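Local coordinates for protein transcriptional regulator KdgR (Pseudomonas aeruginosa, PDB 5Y6I) that probably binds DNA as a dimeric transcription factor of the IclR family, joining a winged helix-turn-helix domain to a GAF-like C-terminal domain, at residues A65-A69 / S70-Y74; L76-E79 / A80-G84. One frame throughout, in Å; residues are numbered along the deposited sequence.

Two local contacts, in series along the chain, illustrate how a short hairpin can lead straight into a helix. Contact 1 (65-69 with 70-74) is the wing of the winged helix-turn-helix domain, the turn between strands 65-67 and 74-76; contact 2 (76-79 with 80-84) runs from the end of strand 74-76 through the N-cap into the first turns of helix 78-88. Their centres lie 15 Å apart, and they meet where Val66 CG2 packs on Leu76 O at 3.6 Å. Contact 1 is at the surface, its centre about 34 Å from the centre of the chain, whereas contact 2 is buried and faces the second subunit. The wing, which probably contacts DNA, as in relatives, and the dimer interface are thus only a few residues apart along the chain.

Contact 1: residues A65-A69 / S70-Y74; sequences AVQDA and STNHY
Asp68 and His73 close the wing of a winged helix-turn-helix domain, a beta hairpin whose strands 65-67 and 74-76 are antiparallel. The backbone bonds come first. Asp68 N donates to His73 O at 2.8 Å, and inside this rung Asn72 N reaches Asp68 O at 3.0 Å. Next along the ladder, Gln67 and Tyr74 form a non-hydrogen-bonded pair, supplemented by CA-H...O contacts from Gln67 CA to His73 O and from Tyr74 CA to Val66 O. Asn72 has positive phi (68°), which helps the chain to reverse.

The side-chain bonds centre on Asp68 OD1, which accepts Ser70 N at 2.9 Å and Thr71 N at 3.2 Å. These donors arrive from opposite faces of the carboxylate plane, both on the anti side of the oxygen, and so tie the start of the turn to a single atom.

Apolar contact completes the hairpin. Gln67 and Tyr74 run side by side, the extended glutamine laying CG over one face of the ring, while Tyr74 also packs against Leu56 and Ile60 of helix 49-61. On the Asp68 side, with Thr71 CG2 set between its own backbone N and carbonyl carbon, that methyl meets Asp68 CB at 3.5 Å.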
# COMPACT_ATOMS: atom_id res chain seq x y z
N ALA A 65 15.00 12.65 -8.63
CA ALA A 65 15.17 11.99 -9.92
C ALA A 65 16.64 11.61 -10.09
O ALA A 65 17.52 12.15 -9.42
CB ALA A 65 14.69 12.88 -11.07
N VAL A 66 16.88 10.67 -11.00
CA VAL A 66 18.24 10.26 -11.36
C VAL A 66 18.31 10.07 -12.87
O VAL A 66 17.29 9.93 -13.55
CB VAL A 66 18.69 8.96 -10.63
CG1 VAL A 66 19.00 9.24 -9.17
CG2 VAL A 66 17.61 7.87 -10.74
N GLN A 67 19.53 10.07 -13.38
CA GLN A 67 19.81 9.83 -14.79
C GLN A 67 20.76 8.64 -14.84
O GLN A 67 21.78 8.64 -14.15
CB GLN A 67 20.41 11.08 -15.45
CG GLN A 67 20.48 11.00 -16.97
CD GLN A 67 20.95 12.30 -17.64
OE1 GLN A 67 20.73 12.51 -18.84
NE2 GLN A 67 21.61 13.17 -16.87
N ASP A 68 20.40 7.60 -15.59
CA ASP A 68 21.18 6.37 -15.58
C ASP A 68 22.50 6.59 -16.30
O ASP A 68 22.58 7.33 -17.27
CB ASP A 68 20.40 5.22 -16.23
CG ASP A 68 21.20 3.92 -16.27
OD1 ASP A 68 22.10 3.79 -17.13
OD2 ASP A 68 20.93 3.03 -15.44
N ALA A 69 23.54 5.92 -15.80
CA ALA A 69 24.90 6.27 -16.21
C ALA A 69 25.23 5.82 -17.63
O ALA A 69 26.04 6.48 -18.30
CB ALA A 69 25.92 5.67 -15.24
N SER A 70 24.64 4.73 -18.12
CA SER A 70 25.01 4.22 -19.44
C SER A 70 23.96 4.47 -20.51
O SER A 70 24.30 4.42 -21.69
CB SER A 70 25.32 2.71 -19.38
OG SER A 70 24.16 1.93 -19.60
N THR A 71 22.73 4.76 -20.12
CA THR A 71 21.65 5.00 -21.07
C THR A 71 21.16 6.44 -21.08
O THR A 71 20.47 6.83 -22.03
CB THR A 71 20.47 4.07 -20.74
OG1 THR A 71 19.59 3.98 -21.87
CG2 THR A 71 19.71 4.60 -19.56
N ASN A 72 21.51 7.23 -20.06
CA ASN A 72 21.13 8.63 -19.91
C ASN A 72 19.65 8.82 -19.65
O ASN A 72 19.16 9.95 -19.71
CB ASN A 72 21.54 9.48 -21.12
CG ASN A 72 23.00 9.82 -21.12
OD1 ASN A 72 23.61 9.98 -20.06
ND2 ASN A 72 23.58 9.92 -22.30
N HIS A 73 18.91 7.75 -19.38
CA HIS A 73 17.48 7.88 -19.17
C HIS A 73 17.21 8.46 -17.79
O HIS A 73 17.99 8.27 -16.85
CB HIS A 73 16.79 6.53 -19.31
CG HIS A 73 16.61 6.09 -20.73
ND1 HIS A 73 16.88 4.81 -21.15
CD2 HIS A 73 16.17 6.76 -21.82
CE1 HIS A 73 16.63 4.70 -22.44
NE2 HIS A 73 16.20 5.87 -22.88
N TYR A 74 16.09 9.17 -17.68
CA TYR A 74 15.65 9.78 -16.44
C TYR A 74 14.67 8.87 -15.73
O TYR A 74 13.79 8.27 -16.36
CB TYR A 74 14.98 11.14 -16.69
CG TYR A 74 15.93 12.17 -17.25
CD1 TYR A 74 16.86 12.82 -16.43
CD2 TYR A 74 15.92 12.48 -18.60
CE1 TYR A 74 17.74 13.77 -16.96
CE2 TYR A 74 16.80 13.42 -19.14
CZ TYR A 74 17.70 14.05 -18.32
OH TYR A 74 18.56 14.97 -18.88

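Contact 2: residues L76-E79 / A80-G84; sequences LGRE and ALRVG
Arg78 O is gripped twice by one residue: Arg82 N donates to it at 2.9 Å, and Arg82 NE adds a weak bond at 3.2 Å. The first is the ordinary i to i+4 bond of an alpha helix; the second comes from a side chain that bends at chi3 (-110°) and folds back over the preceding turn, so that Arg78 O sits at the edge of the guanidinium, in its plane. Arg82 NH1 also lies 3.2 Å from Arg78 CB, near the same plane, and the two arginine side chains cross at about a right angle.

Glu79 takes one face of that guanidinium. Its chain is bent at chi2 (-43°), which brings OE2 over the centre of the group, 3.6 Å from Arg82 CZ. The resulting salt bridge, Glu79 OE2 to Arg82 NE at 3.7 Å, is long and purely electrostatic, since no N-H points at the oxygen; the negative charge would probably help to hold the arginine against its own helix.

On another side of the helix Arg78 and Leu81 run alongside each other, with Leu81 CD2 over one face of the Arg78 guanidinium and 3.7 Å from Arg78 CD. Met91 of the second subunit packs on both. Ala80 CB touches Leu76 CB at 3.6 Å, joining the end of strand 74-76 to the first turn, and Leu76 also packs on Leu26, Leu29 and Ala30 of helix 18-31. Ala80 itself meets Val83 of the second subunit.

Gly77 holds the N-cap position, and its carbonyl oxygen accepts Leu81 N, while Glu79 O takes Val83 N in a nearly straight bond (174°). Altogether this is the N-terminal start of an alpha helix that leaves the wing of an IclR-type winged helix-turn-helix domain and packs against the partner subunit.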
# COMPACT_ATOMS: atom_id res chain seq x y z
N LEU A 76 12.93 7.99 -11.40
CA LEU A 76 12.68 8.54 -10.08
C LEU A 76 13.85 8.27 -9.17
O LEU A 76 14.45 7.19 -9.21
CB LEU A 76 11.41 7.97 -9.49
CG LEU A 76 10.17 8.31 -10.31
CD1 LEU A 76 9.05 7.29 -10.07
CD2 LEU A 76 9.72 9.70 -9.97
N GLY A 77 14.19 9.26 -8.35
CA GLY A 77 15.23 9.10 -7.37
C GLY A 77 14.73 8.45 -6.09
O GLY A 77 13.55 8.15 -5.92
N ARG A 78 15.68 8.23 -5.17
CA ARG A 78 15.35 7.66 -3.87
C ARG A 78 14.47 8.60 -3.05
O ARG A 78 13.67 8.13 -2.23
CB ARG A 78 16.62 7.32 -3.10
CG ARG A 78 17.20 5.96 -3.40
CD ARG A 78 16.19 4.85 -3.22
NE ARG A 78 16.58 3.69 -4.02
CZ ARG A 78 16.25 3.54 -5.30
NH1 ARG A 78 16.65 2.46 -5.97
NH2 ARG A 78 15.53 4.46 -5.93
N GLU A 79 14.61 9.92 -3.24
CA GLU A 79 13.67 10.83 -2.59
C GLU A 79 12.24 10.59 -3.06
O GLU A 79 11.29 10.67 -2.28
CB GLU A 79 14.07 12.28 -2.83
CG GLU A 79 15.09 12.77 -1.84
CD GLU A 79 14.77 12.33 -0.44
OE1 GLU A 79 13.58 12.44 -0.02
OE2 GLU A 79 15.68 11.84 0.25
N ALA A 80 12.07 10.29 -4.35
CA ALA A 80 10.75 9.92 -4.84
C ALA A 80 10.24 8.68 -4.13
O ALA A 80 9.07 8.60 -3.75
CB ALA A 80 10.80 9.71 -6.36
N LEU A 81 11.12 7.69 -3.94
CA LEU A 81 10.71 6.46 -3.28
C LEU A 81 10.34 6.70 -1.82
O LEU A 81 9.37 6.14 -1.32
CB LEU A 81 11.83 5.42 -3.40
CG LEU A 81 11.68 4.12 -2.59
CD1 LEU A 81 10.39 3.42 -2.94
CD2 LEU A 81 12.88 3.20 -2.79
N ARG A 82 11.11 7.52 -1.11
CA ARG A 82 10.91 7.62 0.33
C ARG A 82 9.62 8.37 0.66
O ARG A 82 8.91 7.99 1.61
CB ARG A 82 12.11 8.27 0.98
CG ARG A 82 13.31 7.34 1.01
CD ARG A 82 14.59 8.00 1.49
NE ARG A 82 15.55 8.17 0.41
CZ ARG A 82 16.83 8.47 0.61
NH1 ARG A 82 17.66 8.62 -0.42
NH2 ARG A 82 17.27 8.62 1.85
N VAL A 83 9.31 9.43 -0.09
CA VAL A 83 8.03 10.11 0.07
C VAL A 83 6.89 9.15 -0.23
O VAL A 83 5.91 9.05 0.53
CB VAL A 83 7.96 11.35 -0.85
CG1 VAL A 83 6.51 11.85 -0.99
CG2 VAL A 83 8.89 12.45 -0.34
N GLY A 84 7.00 8.43 -1.35
CA GLY A 84 5.97 7.48 -1.73
C GLY A 84 5.73 6.40 -0.70
O GLY A 84 4.58 6.05 -0.42